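MccB protein (Escherichia coli, PDB 6OM4) installs the nucleotide of the peptide antibiotic microcin C, using ATP to join AMP through a phosphoramidate bond to the C-terminal asparagine of MccA. Local coordinates at residues R176-R181 with I185-I190; L192-N195 with D199-K202; W222-C227 with C343-N348; Y234-Y239 with G256-Q261. All coordinates share one frame; numbering follows the deposited sequence.

Interaction 1: residues R176-R181 with I185-I190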
loop_
_atom_site.group_PDB
_atom_site.type_symbol
_atom_site.label_atom_id
_atom_site.label_comp_id
_atom_site.label_asym_id
_atom_site.label_seq_id
_atom_site.Cartn_x
_atom_site.Cartn_y
_atom_site.Cartn_z
ATOM N N ARG A 176 -19.354 -1.714 10.575
ATOM C CA ARG A 176 -19.915 -3.018 11.007
ATOM C C ARG A 176 -19.070 -4.152 10.397
ATOM O O ARG A 176 -18.686 -5.087 11.059
ATOM C CB ARG A 176 -21.391 -3.110 10.600
ATOM C CG ARG A 176 -22.037 -4.472 10.799
ATOM C CD ARG A 176 -23.381 -4.583 10.096
ATOM N NE ARG A 176 -23.250 -4.967 8.693
ATOM C CZ ARG A 176 -24.029 -4.564 7.695
ATOM N NH1 ARG A 176 -24.994 -3.673 7.892
ATOM N NH2 ARG A 176 -23.834 -5.039 6.480
ATOM N N GLU A 177 -18.751 -4.016 9.114
ATOM C CA GLU A 177 -18.086 -5.080 8.372
ATOM C C GLU A 177 -16.606 -5.219 8.773
ATOM O O GLU A 177 -16.081 -6.307 8.755
ATOM C CB GLU A 177 -18.317 -4.845 6.879
ATOM C CG GLU A 177 -19.771 -5.077 6.501
ATOM C CD GLU A 177 -20.311 -6.471 6.797
ATOM O OE1 GLU A 177 -19.590 -7.487 6.554
ATOM O OE2 GLU A 177 -21.480 -6.538 7.293
ATOM N N LEU A 178 -15.954 -4.110 9.145
ATOM C CA LEU A 178 -14.584 -4.127 9.565
ATOM C C LEU A 178 -14.514 -4.850 10.907
ATOM O O LEU A 178 -13.650 -5.659 11.131
ATOM C CB LEU A 178 -14.010 -2.705 9.687
ATOM C CG LEU A 178 -13.752 -1.920 8.389
ATOM C CD1 LEU A 178 -12.961 -0.664 8.693
ATOM C CD2 LEU A 178 -13.024 -2.769 7.361
ATOM N N LEU A 179 -15.437 -4.530 11.820
ATOM C CA LEU A 179 -15.398 -5.129 13.156
ATOM C C LEU A 179 -15.843 -6.598 13.102
ATOM O O LEU A 179 -15.450 -7.402 13.950
ATOM C CB LEU A 179 -16.237 -4.296 14.118
ATOM C CG LEU A 179 -15.657 -2.924 14.458
ATOM C CD1 LEU A 179 -16.596 -2.136 15.372
ATOM C CD2 LEU A 179 -14.293 -3.030 15.122
ATOM N N LYS A 180 -16.604 -6.996 12.078
ATOM C CA LYS A 180 -16.901 -8.420 11.938
ATOM C C LYS A 180 -15.655 -9.216 11.538
ATOM O O LYS A 180 -15.595 -10.435 11.786
ATOM C CB LYS A 180 -17.989 -8.663 10.905
ATOM C CG LYS A 180 -19.370 -8.346 11.449
ATOM C CD LYS A 180 -20.390 -8.198 10.347
ATOM C CE LYS A 180 -20.398 -9.345 9.350
ATOM N NZ LYS A 180 -21.577 -9.279 8.443
ATOM N N ARG A 181 -14.724 -8.542 10.844
ATOM C CA ARG A 181 -13.507 -9.142 10.328
ATOM C C ARG A 181 -12.352 -9.081 11.315
ATOM O O ARG A 181 -11.535 -10.015 11.317
ATOM C CB ARG A 181 -13.134 -8.493 8.996
ATOM C CG ARG A 181 -14.030 -9.013 7.892
ATOM C CD ARG A 181 -14.013 -8.159 6.647
ATOM N NE ARG A 181 -14.854 -8.769 5.617
ATOM C CZ ARG A 181 -16.181 -8.732 5.568
ATOM N NH1 ARG A 181 -16.875 -8.044 6.462
ATOM N NH2 ARG A 181 -16.829 -9.373 4.604
ATOM N N ILE A 185 -9.603 -4.260 16.756
ATOM C CA ILE A 185 -9.227 -2.894 16.406
ATOM C C ILE A 185 -10.345 -1.926 16.806
ATOM O O ILE A 185 -11.414 -2.333 17.231
ATOM C CB ILE A 185 -8.886 -2.765 14.909
ATOM C CG1 ILE A 185 -10.146 -2.873 14.049
ATOM C CG2 ILE A 185 -7.816 -3.767 14.518
ATOM C CD1 ILE A 185 -9.922 -2.550 12.621
ATOM N N SER A 186 -10.053 -0.634 16.654
ATOM C CA SER A 186 -10.975 0.460 16.967
ATOM C C SER A 186 -11.370 1.157 15.669
ATOM O O SER A 186 -10.467 1.508 14.881
ATOM C CB SER A 186 -10.297 1.416 17.921
ATOM O OG SER A 186 -11.194 2.448 18.305
ATOM N N VAL A 187 -12.680 1.379 15.455
ATOM C CA VAL A 187 -13.189 2.085 14.280
ATOM C C VAL A 187 -14.168 3.154 14.749
ATOM O O VAL A 187 -15.007 2.874 15.591
ATOM C CB VAL A 187 -13.889 1.120 13.302
ATOM C CG1 VAL A 187 -14.362 1.853 12.064
ATOM C CG2 VAL A 187 -12.979 -0.057 12.946
ATOM N N SER A 188 -14.050 4.357 14.186
ATOM C CA SER A 188 -14.953 5.447 14.451
ATOM C C SER A 188 -15.367 6.095 13.110
ATOM O O SER A 188 -14.743 5.844 12.071
ATOM C CB SER A 188 -14.320 6.383 15.478
ATOM O OG SER A 188 -13.290 7.164 14.895
ATOM N N GLU A 189 -16.499 6.804 13.123
ATOM C CA GLU A 189 -17.101 7.398 11.967
ATOM C C GLU A 189 -17.186 8.914 12.159
ATOM O O GLU A 189 -17.431 9.385 13.268
ATOM C CB GLU A 189 -18.526 6.874 11.775
ATOM C CG GLU A 189 -18.638 5.373 11.660
ATOM C CD GLU A 189 -20.094 4.965 11.786
ATOM O OE1 GLU A 189 -20.904 5.430 10.920
ATOM O OE2 GLU A 189 -20.436 4.232 12.769
ATOM N N ILE A 190 -17.046 9.663 11.063
ATOM C CA ILE A 190 -17.319 11.113 11.005
ATOM C C ILE A 190 -18.181 11.371 9.755
ATOM O O ILE A 190 -17.761 11.015 8.632
ATOM C CB ILE A 190 -16.016 11.960 10.970
ATOM C CG1 ILE A 190 -15.111 11.724 12.173
ATOM C CG2 ILE A 190 -16.354 13.440 10.832
ATOM C CD1 ILE A 190 -13.796 12.470 12.098
#
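In the beta-alpha-beta unit made by strand 141-146, helix 170-181 and strand 186-191 of the Rossmann-like ThiF fold, Leu178 and Leu179 near the end of the helix meet Ile185 and Val187 where the last strand starts. The contact is apolar, with no hydrogen bond across it. Leu179 does most of the work: with CG anti to the carbonyl carbon (chi1 -70°), its CD2 comes within 3.9 Å of Val187 CG2, the two side chains sliding past each other in opposite directions. The same CD2 lies 3.6 Å from the carbonyl oxygen O of Ile185. Leu178 CD1 is more distant, 4.3 Å from Val187 CG2, and its side chain also packs on Ser131 and Ala135 of helix 125-136. On another side of the helix the carboxylate of Glu177 gathers three basic side chains. Arg176 grips OE2 side-on, in the plane of its guanidinium, and Lys180 NZ reaches that oxygen from the syn side. Arg181 folds back and its NH1 donates twice to Glu177, to the carboxylate OE1 at 2.8 Å and to the backbone O at 3.0 Å.

Interaction 2: residues L192-N195 with D199-K202; sequences LNIN and DLHK. With ND7 (5'-O-[(S)-amino(hydroxy)phosphoryl]adenosine), chain M.
Ile194 and Asp199 carry the first shell of this contact, their side chains running past each other in opposite directions so that Asp199 CB lies 4.0 Å from Ile194 CA. With CG2 anti to the backbone N (chi1 -61° for CG1), Ile194 sends that methyl to Leu200 CG, also 4.0 Å away, and the two side chains cross at about a right angle. A second right-angle crossing closes the other end, where Leu192 CD2 sits 3.8 Å from Lys202 CB. Asn195 N gives a weak hydrogen bond of 3.4 Å to Asp199 OD2, an oxygen that also takes a weak bond from Asp196 N. Asp199 OD1 has a long salt bridge with Lys202 NZ. One layer further out, helix 219-230 lies behind Ile194 and Leu200, Leu219 against the first and Trp222 and Tyr226 against the second.

This packing probably helps to place the backbone of Ile194, which meets the adenine of ND7 with two bonds. Ile194 N donates to ND7 N1 over 3.0 Å, and Ile194 O accepts from ND7 N6 over 2.8 Å, each with an N-H...acceptor angle of 149°. Leu192 O lies 3.4 Å from ND7 C2. Recognition of an adenine edge by main-chain N-H and C=O, from the loop that follows strand 186-191, makes this the base-binding end of the nucleotide pocket in a Rossmann-like ThiF fold.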
loop_
_atom_site.group_PDB
_atom_site.type_symbol
_atom_site.label_atom_id
_atom_site.label_comp_id
_atom_site.label_asym_id
_atom_site.label_seq_id
_atom_site.Cartn_x
_atom_site.Cartn_y
_atom_site.Cartn_z
ATOM N N LEU A 192 -19.214 13.745 7.169
ATOM C CA LEU A 192 -18.695 14.996 6.719
ATOM C C LEU A 192 -18.516 14.939 5.211
ATOM O O LEU A 192 -18.029 13.941 4.688
ATOM C CB LEU A 192 -17.364 15.244 7.430
ATOM C CG LEU A 192 -16.593 16.504 7.042
ATOM C CD1 LEU A 192 -17.350 17.776 7.422
ATOM C CD2 LEU A 192 -15.211 16.488 7.692
ATOM N N ASN A 193 -18.948 16.006 4.544
ATOM C CA ASN A 193 -18.645 16.268 3.161
ATOM C C ASN A 193 -17.717 17.487 3.130
ATOM O O ASN A 193 -18.092 18.560 3.571
ATOM C CB ASN A 193 -19.907 16.536 2.330
ATOM C CG ASN A 193 -19.685 16.488 0.830
ATOM O OD1 ASN A 193 -19.165 15.502 0.308
ATOM N ND2 ASN A 193 -20.158 17.500 0.118
ATOM N N ILE A 194 -16.480 17.297 2.679
ATOM C CA ILE A 194 -15.590 18.416 2.474
ATOM C C ILE A 194 -15.950 19.117 1.164
ATOM O O ILE A 194 -15.435 18.771 0.090
ATOM C CB ILE A 194 -14.127 17.982 2.492
ATOM C CG1 ILE A 194 -13.780 17.378 3.847
ATOM C CG2 ILE A 194 -13.220 19.163 2.143
ATOM C CD1 ILE A 194 -13.460 15.946 3.771
ATOM N N ASN A 195 -16.768 20.160 1.279
ATOM C CA ASN A 195 -17.200 20.962 0.113
ATOM C C ASN A 195 -16.541 22.353 0.098
ATOM O O ASN A 195 -16.763 23.117 -0.852
ATOM C CB ASN A 195 -18.729 21.073 0.055
ATOM C CG ASN A 195 -19.369 21.702 1.281
ATOM O OD1 ASN A 195 -18.702 22.169 2.209
ATOM N ND2 ASN A 195 -20.692 21.739 1.280
ATOM N N ASP A 199 -13.413 22.956 5.702
ATOM C CA ASP A 199 -13.917 21.736 6.314
ATOM C C ASP A 199 -12.795 20.734 6.673
ATOM O O ASP A 199 -13.012 19.859 7.466
ATOM C CB ASP A 199 -14.956 21.081 5.404
ATOM C CG ASP A 199 -16.228 21.917 5.289
ATOM O OD1 ASP A 199 -16.516 22.663 6.229
ATOM O OD2 ASP A 199 -16.888 21.840 4.239
ATOM N N LEU A 200 -11.605 20.862 6.076
ATOM C CA LEU A 200 -10.475 19.954 6.387
ATOM C C LEU A 200 -9.987 20.114 7.829
ATOM O O LEU A 200 -9.426 19.172 8.386
ATOM C CB LEU A 200 -9.352 20.177 5.378
ATOM C CG LEU A 200 -9.658 19.637 3.990
ATOM C CD1 LEU A 200 -8.699 20.199 2.950
ATOM C CD2 LEU A 200 -9.612 18.109 3.981
ATOM N N HIS A 201 -10.306 21.255 8.466
ATOM C CA HIS A 201 -10.036 21.430 9.886
ATOM C C HIS A 201 -10.812 20.423 10.750
ATOM O O HIS A 201 -10.442 20.248 11.910
ATOM C CB HIS A 201 -10.326 22.888 10.330
ATOM C CG HIS A 201 -9.418 23.876 9.679
ATOM N ND1 HIS A 201 -8.079 23.967 10.001
ATOM C CD2 HIS A 201 -9.631 24.781 8.699
ATOM C CE1 HIS A 201 -7.511 24.874 9.237
ATOM N NE2 HIS A 201 -8.432 25.401 8.445
ATOM N N LYS A 202 -11.887 19.814 10.218
ATOM C CA LYS A 202 -12.712 18.863 10.962
ATOM C C LYS A 202 -12.136 17.441 10.873
ATOM O O LYS A 202 -12.662 16.508 11.497
ATOM C CB LYS A 202 -14.155 18.837 10.441
ATOM C CG LYS A 202 -15.007 20.045 10.819
ATOM C CD LYS A 202 -15.255 21.006 9.679
ATOM C CE LYS A 202 -16.390 21.983 9.918
ATOM N NZ LYS A 202 -17.681 21.445 9.441
HETATM O O1A ND7 M . -17.073 7.458 -6.057
HETATM P PA ND7 M . -16.084 6.557 -5.375
HETATM O O2A ND7 M . -16.286 5.054 -5.506
HETATM N N3A ND7 M . -14.593 6.990 -6.063
HETATM O "O5'" ND7 M . -15.960 6.827 -3.817
HETATM C "C5'" ND7 M . -15.732 8.216 -3.426
HETATM C "C4'" ND7 M . -16.249 8.313 -1.968
HETATM C "C3'" ND7 M . -17.815 8.300 -1.992
HETATM O "O3'" ND7 M . -18.351 7.401 -1.102
HETATM C "C2'" ND7 M . -18.134 9.839 -1.767
HETATM O "O2'" ND7 M . -19.368 9.995 -0.966
HETATM C "C1'" ND7 M . -17.103 10.312 -1.053
HETATM O "O4'" ND7 M . -15.812 9.443 -1.506
HETATM N N9 ND7 M . -16.718 11.677 -1.274
HETATM C C4 ND7 M . -16.522 12.616 -0.308
HETATM C C5 ND7 M . -16.149 13.757 -0.924
HETATM N N7 ND7 M . -16.102 13.526 -2.257
HETATM C C8 ND7 M . -16.432 12.263 -2.446
HETATM N N3 ND7 M . -16.649 12.555 1.034
HETATM C C2 ND7 M . -16.391 13.613 1.743
HETATM N N1 ND7 M . -16.038 14.763 1.159
HETATM C C6 ND7 M . -15.900 14.861 -0.136
HETATM N N6 ND7 M . -15.515 16.123 -0.744
#

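Interaction 3: residues W222-C227 with C343-N348; sequences WVNKYC and CSVCGN. With ZN (zinc ion), chain E.
Val345, in the middle of a Cys-Ser-Val-Cys zinc knuckle, points its side chain at helix 219-230 and meets Asn224 and Lys225 there. Its CG1 methyl does the touching. Val345 CG1 rests against the helix backbone, 4.1 Å from Lys225 CA and 4.5 Å from Lys225 CB, close to where the lysine chain leaves the helix. Asn224, one residue earlier, runs obliquely past the valine, its amide end flanking the same methyl. The patch is small and has no hydrogen bond across it; Val228, one turn further along the helix, adds to it by packing on Val345 and Cys346.

The two cysteines on either side in sequence turn their sulfurs to the zinc ion instead. Cys343 SG binds the zinc ion at 2.3 Å and Cys346 SG at 2.4 Å, while Cys257 and Cys260 complete a four-cysteine site. The sulfurs get there by different torsions: that of Cys343 is anti to its N (chi1 -178°), whereas that of Cys346 lies between N and the carbonyl carbon (chi1 79°). As in rubredoxin-like knuckles, the loop wraps its own first thiolate, which would probably ease the charge on the sulfur. Cys346 N donates to Cys343 SG over 3.5 Å, nearly straight at 165°, and Val345 N adds a weak bond of 3.3 Å to the same sulfur. Gly347 N then closes the turn onto Cys343 O at 3.1 Å.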
loop_
_atom_site.group_PDB
_atom_site.type_symbol
_atom_site.label_atom_id
_atom_site.label_comp_id
_atom_site.label_asym_id
_atom_site.label_seq_id
_atom_site.Cartn_x
_atom_site.Cartn_y
_atom_site.Cartn_z
ATOM N N TRP A 222 -6.817 20.970 -2.402
ATOM C CA TRP A 222 -7.109 21.415 -1.060
ATOM C C TRP A 222 -6.392 20.534 -0.033
ATOM O O TRP A 222 -5.823 21.029 0.965
ATOM C CB TRP A 222 -8.601 21.361 -0.761
ATOM C CG TRP A 222 -9.435 22.326 -1.523
ATOM C CD1 TRP A 222 -9.021 23.414 -2.238
ATOM C CD2 TRP A 222 -10.873 22.314 -1.572
ATOM N NE1 TRP A 222 -10.120 24.090 -2.712
ATOM C CE2 TRP A 222 -11.256 23.398 -2.381
ATOM C CE3 TRP A 222 -11.860 21.470 -1.037
ATOM C CZ2 TRP A 222 -12.601 23.684 -2.640
ATOM C CZ3 TRP A 222 -13.182 21.727 -1.334
ATOM C CH2 TRP A 222 -13.543 22.831 -2.114
ATOM N N VAL A 223 -6.551 19.213 -0.208
ATOM C CA VAL A 223 -5.978 18.255 0.769
ATOM C C VAL A 223 -4.457 18.439 0.837
ATOM O O VAL A 223 -3.866 18.478 1.872
ATOM C CB VAL A 223 -6.373 16.812 0.399
ATOM C CG1 VAL A 223 -5.620 15.825 1.270
ATOM C CG2 VAL A 223 -7.873 16.591 0.504
ATOM N N ASN A 224 -3.841 18.535 -0.327
ATOM C CA ASN A 224 -2.429 18.676 -0.461
ATOM C C ASN A 224 -1.977 19.915 0.329
ATOM O O ASN A 224 -1.075 19.831 1.159
ATOM C CB ASN A 224 -2.051 18.747 -1.932
ATOM C CG ASN A 224 -0.566 18.963 -2.145
ATOM O OD1 ASN A 224 -0.106 20.066 -2.500
ATOM N ND2 ASN A 224 0.185 17.936 -1.861
ATOM N N LYS A 225 -2.603 21.069 0.055
ATOM C CA LYS A 225 -2.200 22.333 0.707
ATOM C C LYS A 225 -2.377 22.215 2.223
ATOM O O LYS A 225 -1.439 22.554 2.985
ATOM C CB LYS A 225 -2.964 23.519 0.098
ATOM C CG LYS A 225 -2.959 24.798 0.934
ATOM C CD LYS A 225 -3.486 26.035 0.207
ATOM C CE LYS A 225 -2.575 26.484 -0.929
ATOM N NZ LYS A 225 -2.774 27.915 -1.300
ATOM N N TYR A 226 -3.533 21.692 2.660
ATOM C CA TYR A 226 -3.834 21.531 4.063
ATOM C C TYR A 226 -2.793 20.644 4.733
ATOM O O TYR A 226 -2.326 20.976 5.832
ATOM C CB TYR A 226 -5.227 20.952 4.311
ATOM C CG TYR A 226 -5.567 20.774 5.768
ATOM C CD1 TYR A 226 -5.231 19.627 6.445
ATOM C CD2 TYR A 226 -6.162 21.794 6.495
ATOM C CE1 TYR A 226 -5.502 19.461 7.790
ATOM C CE2 TYR A 226 -6.472 21.633 7.836
ATOM C CZ TYR A 226 -6.082 20.494 8.504
ATOM O OH TYR A 226 -6.409 20.339 9.827
ATOM N N CYS A 227 -2.418 19.523 4.073
ATOM C CA CYS A 227 -1.516 18.532 4.689
ATOM C C CYS A 227 -0.085 19.067 4.758
ATOM O O CYS A 227 0.603 18.823 5.737
ATOM C CB CYS A 227 -1.544 17.193 3.955
ATOM S SG CYS A 227 -3.036 16.259 4.401
ATOM N N CYS A 343 8.643 24.940 -5.286
ATOM C CA CYS A 343 7.205 24.610 -5.182
ATOM C C CYS A 343 6.496 25.750 -4.452
ATOM O O CYS A 343 6.899 26.112 -3.355
ATOM C CB CYS A 343 6.933 23.302 -4.437
ATOM S SG CYS A 343 5.162 22.918 -4.379
ATOM N N SER A 344 5.446 26.319 -5.058
ATOM C CA SER A 344 4.733 27.424 -4.407
ATOM C C SER A 344 3.997 26.945 -3.153
ATOM O O SER A 344 3.632 27.747 -2.309
ATOM C CB SER A 344 3.794 28.101 -5.362
ATOM O OG SER A 344 2.774 27.186 -5.763
ATOM N N VAL A 345 3.764 25.627 -3.025
ATOM C CA VAL A 345 3.059 25.104 -1.852
ATOM C C VAL A 345 4.048 24.701 -0.751
ATOM O O VAL A 345 3.904 25.137 0.356
ATOM C CB VAL A 345 2.119 23.942 -2.234
ATOM C CG1 VAL A 345 1.392 23.399 -1.011
ATOM C CG2 VAL A 345 1.111 24.402 -3.270
ATOM N N CYS A 346 5.013 23.831 -1.054
ATOM C CA CYS A 346 5.767 23.152 -0.025
ATOM C C CYS A 346 7.253 23.573 -0.021
ATOM O O CYS A 346 7.987 23.161 0.836
ATOM C CB CYS A 346 5.603 21.633 -0.171
ATOM S SG CYS A 346 6.626 20.892 -1.475
ATOM N N GLY A 347 7.692 24.410 -0.950
ATOM C CA GLY A 347 9.086 24.816 -1.019
ATOM C C GLY A 347 9.636 25.240 0.344
ATOM O O GLY A 347 8.964 25.938 1.093
ATOM N N ASN A 348 10.866 24.783 0.632
ATOM C CA ASN A 348 11.659 24.975 1.895
ATOM C C ASN A 348 10.759 25.182 3.122
ATOM O O ASN A 348 11.263 25.485 4.224
ATOM C CB ASN A 348 12.701 26.082 1.712
ATOM C CG ASN A 348 13.798 25.653 0.762
ATOM O OD1 ASN A 348 14.573 24.732 1.070
ATOM N ND2 ASN A 348 13.837 26.275 -0.411
HETATM ZN ZN ZN E . 5.360 20.818 -3.474
#

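Interaction 4: residues Y234-Y239 with G256-Q261. With ZN (zinc ion), chain E.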
loop_
_atom_site.group_PDB
_atom_site.type_symbol
_atom_site.label_atom_id
_atom_site.label_comp_id
_atom_site.label_asym_id
_atom_site.label_seq_id
_atom_site.Cartn_x
_atom_site.Cartn_y
_atom_site.Cartn_z
ATOM N N TYR A 234 -0.089 11.966 3.723
ATOM C CA TYR A 234 -1.269 11.417 3.047
ATOM C C TYR A 234 -0.840 10.581 1.842
ATOM O O TYR A 234 0.262 10.716 1.334
ATOM C CB TYR A 234 -2.259 12.517 2.640
ATOM C CG TYR A 234 -1.844 13.327 1.447
ATOM C CD1 TYR A 234 -2.101 12.868 0.158
ATOM C CD2 TYR A 234 -1.209 14.556 1.567
ATOM C CE1 TYR A 234 -1.748 13.602 -0.958
ATOM C CE2 TYR A 234 -0.838 15.294 0.449
ATOM C CZ TYR A 234 -1.100 14.816 -0.829
ATOM O OH TYR A 234 -0.745 15.435 -2.003
ATOM N N ILE A 235 -1.755 9.731 1.380
ATOM C CA ILE A 235 -1.601 9.066 0.131
ATOM C C ILE A 235 -2.912 9.175 -0.658
ATOM O O ILE A 235 -3.976 9.063 -0.081
ATOM C CB ILE A 235 -1.160 7.610 0.336
ATOM C CG1 ILE A 235 -0.867 6.980 -1.029
ATOM C CG2 ILE A 235 -2.157 6.817 1.191
ATOM C CD1 ILE A 235 -0.226 5.618 -0.966
ATOM N N ASN A 236 -2.803 9.491 -1.945
ATOM C CA ASN A 236 -3.981 9.549 -2.825
ATOM C C ASN A 236 -4.056 8.233 -3.601
ATOM O O ASN A 236 -3.043 7.664 -3.922
ATOM C CB ASN A 236 -3.896 10.792 -3.713
ATOM C CG ASN A 236 -5.127 11.116 -4.521
ATOM O OD1 ASN A 236 -4.973 11.597 -5.640
ATOM N ND2 ASN A 236 -6.325 10.973 -3.949
ATOM N N ALA A 237 -5.276 7.763 -3.940
ATOM C CA ALA A 237 -5.393 6.659 -4.883
ATOM C C ALA A 237 -6.741 6.763 -5.576
ATOM O O ALA A 237 -7.656 7.394 -5.056
ATOM C CB ALA A 237 -5.288 5.315 -4.182
ATOM N N GLY A 238 -6.842 6.092 -6.719
ATOM C CA GLY A 238 -8.063 6.063 -7.458
ATOM C C GLY A 238 -7.794 5.620 -8.878
ATOM O O GLY A 238 -7.039 4.711 -9.098
ATOM N N TYR A 239 -8.479 6.254 -9.825
ATOM C CA TYR A 239 -8.405 5.842 -11.218
ATOM C C TYR A 239 -8.789 7.035 -12.092
ATOM O O TYR A 239 -9.571 7.902 -11.691
ATOM C CB TYR A 239 -9.303 4.626 -11.495
ATOM C CG TYR A 239 -10.619 4.733 -10.776
ATOM C CD1 TYR A 239 -11.668 5.496 -11.285
ATOM C CD2 TYR A 239 -10.761 4.174 -9.530
ATOM C CE1 TYR A 239 -12.841 5.655 -10.555
ATOM C CE2 TYR A 239 -11.936 4.277 -8.826
ATOM C CZ TYR A 239 -12.961 5.065 -9.313
ATOM O OH TYR A 239 -14.093 5.140 -8.544
ATOM N N GLY A 256 8.078 15.063 -2.481
ATOM C CA GLY A 256 7.331 16.093 -3.177
ATOM C C GLY A 256 5.867 16.087 -2.777
ATOM O O GLY A 256 5.358 15.090 -2.232
ATOM N N CYS A 257 5.190 17.217 -3.029
ATOM C CA CYS A 257 3.751 17.296 -2.871
ATOM C C CYS A 257 3.104 17.206 -4.265
ATOM O O CYS A 257 3.794 17.111 -5.273
ATOM C CB CYS A 257 3.338 18.555 -2.105
ATOM S SG CYS A 257 3.279 20.041 -3.123
ATOM N N TYR A 258 1.769 17.186 -4.294
ATOM C CA TYR A 258 1.001 17.055 -5.523
ATOM C C TYR A 258 1.318 18.156 -6.550
ATOM O O TYR A 258 1.183 17.915 -7.749
ATOM C CB TYR A 258 -0.483 17.055 -5.178
ATOM C CG TYR A 258 -1.399 16.546 -6.274
ATOM C CD1 TYR A 258 -1.566 15.197 -6.518
ATOM C CD2 TYR A 258 -2.153 17.436 -7.010
ATOM C CE1 TYR A 258 -2.439 14.738 -7.492
ATOM C CE2 TYR A 258 -3.040 16.997 -7.986
ATOM C CZ TYR A 258 -3.202 15.642 -8.200
ATOM O OH TYR A 258 -4.096 15.242 -9.164
ATOM N N GLU A 259 1.799 19.320 -6.087
ATOM C CA GLU A 259 2.003 20.504 -6.987
ATOM C C GLU A 259 3.486 20.763 -7.291
ATOM O O GLU A 259 3.808 21.620 -8.103
ATOM C CB GLU A 259 1.293 21.702 -6.367
ATOM C CG GLU A 259 -0.196 21.428 -6.298
ATOM C CD GLU A 259 -1.158 22.586 -6.386
ATOM O OE1 GLU A 259 -0.750 23.692 -6.817
ATOM O OE2 GLU A 259 -2.300 22.370 -5.974
ATOM N N CYS A 260 4.389 19.970 -6.725
ATOM C CA CYS A 260 5.818 20.237 -6.928
ATOM C C CYS A 260 6.159 20.223 -8.417
ATOM O O CYS A 260 6.819 21.150 -8.917
ATOM C CB CYS A 260 6.703 19.208 -6.232
ATOM S SG CYS A 260 7.027 19.572 -4.487
ATOM N N GLN A 261 5.749 19.152 -9.103
ATOM C CA GLN A 261 6.016 18.990 -10.522
ATOM C C GLN A 261 4.693 19.191 -11.259
ATOM O O GLN A 261 3.630 18.886 -10.729
ATOM C CB GLN A 261 6.605 17.614 -10.842
ATOM C CG GLN A 261 7.712 17.209 -9.887
ATOM C CD GLN A 261 8.959 17.993 -10.181
ATOM O OE1 GLN A 261 9.213 18.351 -11.333
ATOM N NE2 GLN A 261 9.747 18.257 -9.150
HETATM ZN ZN ZN E . 5.360 20.818 -3.474
HETATM O O HOH W 1 -5.808 13.154 -8.174
#
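Tyr234 begins the strand and meets Tyr258 with its hydroxyl: Tyr234 OH lies 3.6 Å from Tyr258 CB, and the two side chains cross at about a right angle. CG of Tyr234 stands between the backbone N and the carbonyl carbon (chi1 75°), which carries the ring out toward the cysteine turn; the main polar partner of the hydroxyl is the Asn224 amide. Two residues on, Asn236 lies on the same side of the strand, its CB directed at the turn, and reaches Tyr258 through a water. The water donates to Asn236 OD1 at 3.1 Å and pairs with Tyr258 OH at 2.9 Å. Asn236 ND2 donates to Val211 O, which fixes the amide's rotation, and OD1 also bonds a polar side chain of the bound peptide. Further along, the backbone of Tyr239 hydrogen-bonds that peptide, and the residue touches ND7.

Across the contact, residues 257 to 260 form a type I beta turn, a zinc knuckle giving half of a four-cysteine site that Cys343 and Cys346 complete. Cys257 SG binds the zinc ion at 2.2 Å and Cys260 SG at 2.3 Å. Glu259 N donates to Cys257 SG, and Cys257 N to Cys260 SG.

Strand 234-240 runs between strands 208-211 and 243-250 in the large mixed sheet. Helix 219-230 packs on the face of Tyr234 and Asn236, and helix 292-311 on the face of Ile235 and Ala237.

In the fold
The four contacts run from the edge strand of the large sheet to the zinc site. Interaction 1 touches interaction 2 lightly, Ile190 CD1 lying 4.2 Å from Lys202 O. Interaction 2 then leans on the helix of interaction 3, where Asn195 O is 3.5 Å from Trp222 CH2. Interactions 3 and 4, with centres about 11 Å apart, share the zinc ion: each gives one cysteine pair, and the loop 256-261 is thereby joined to the C-terminal residues 343-348. Interaction 2 holds the adenine of ND7 and interaction 4 touches this ligand through Tyr239, whereas the side chains of Leu178 and Asn224 each stay about 14 Å from it.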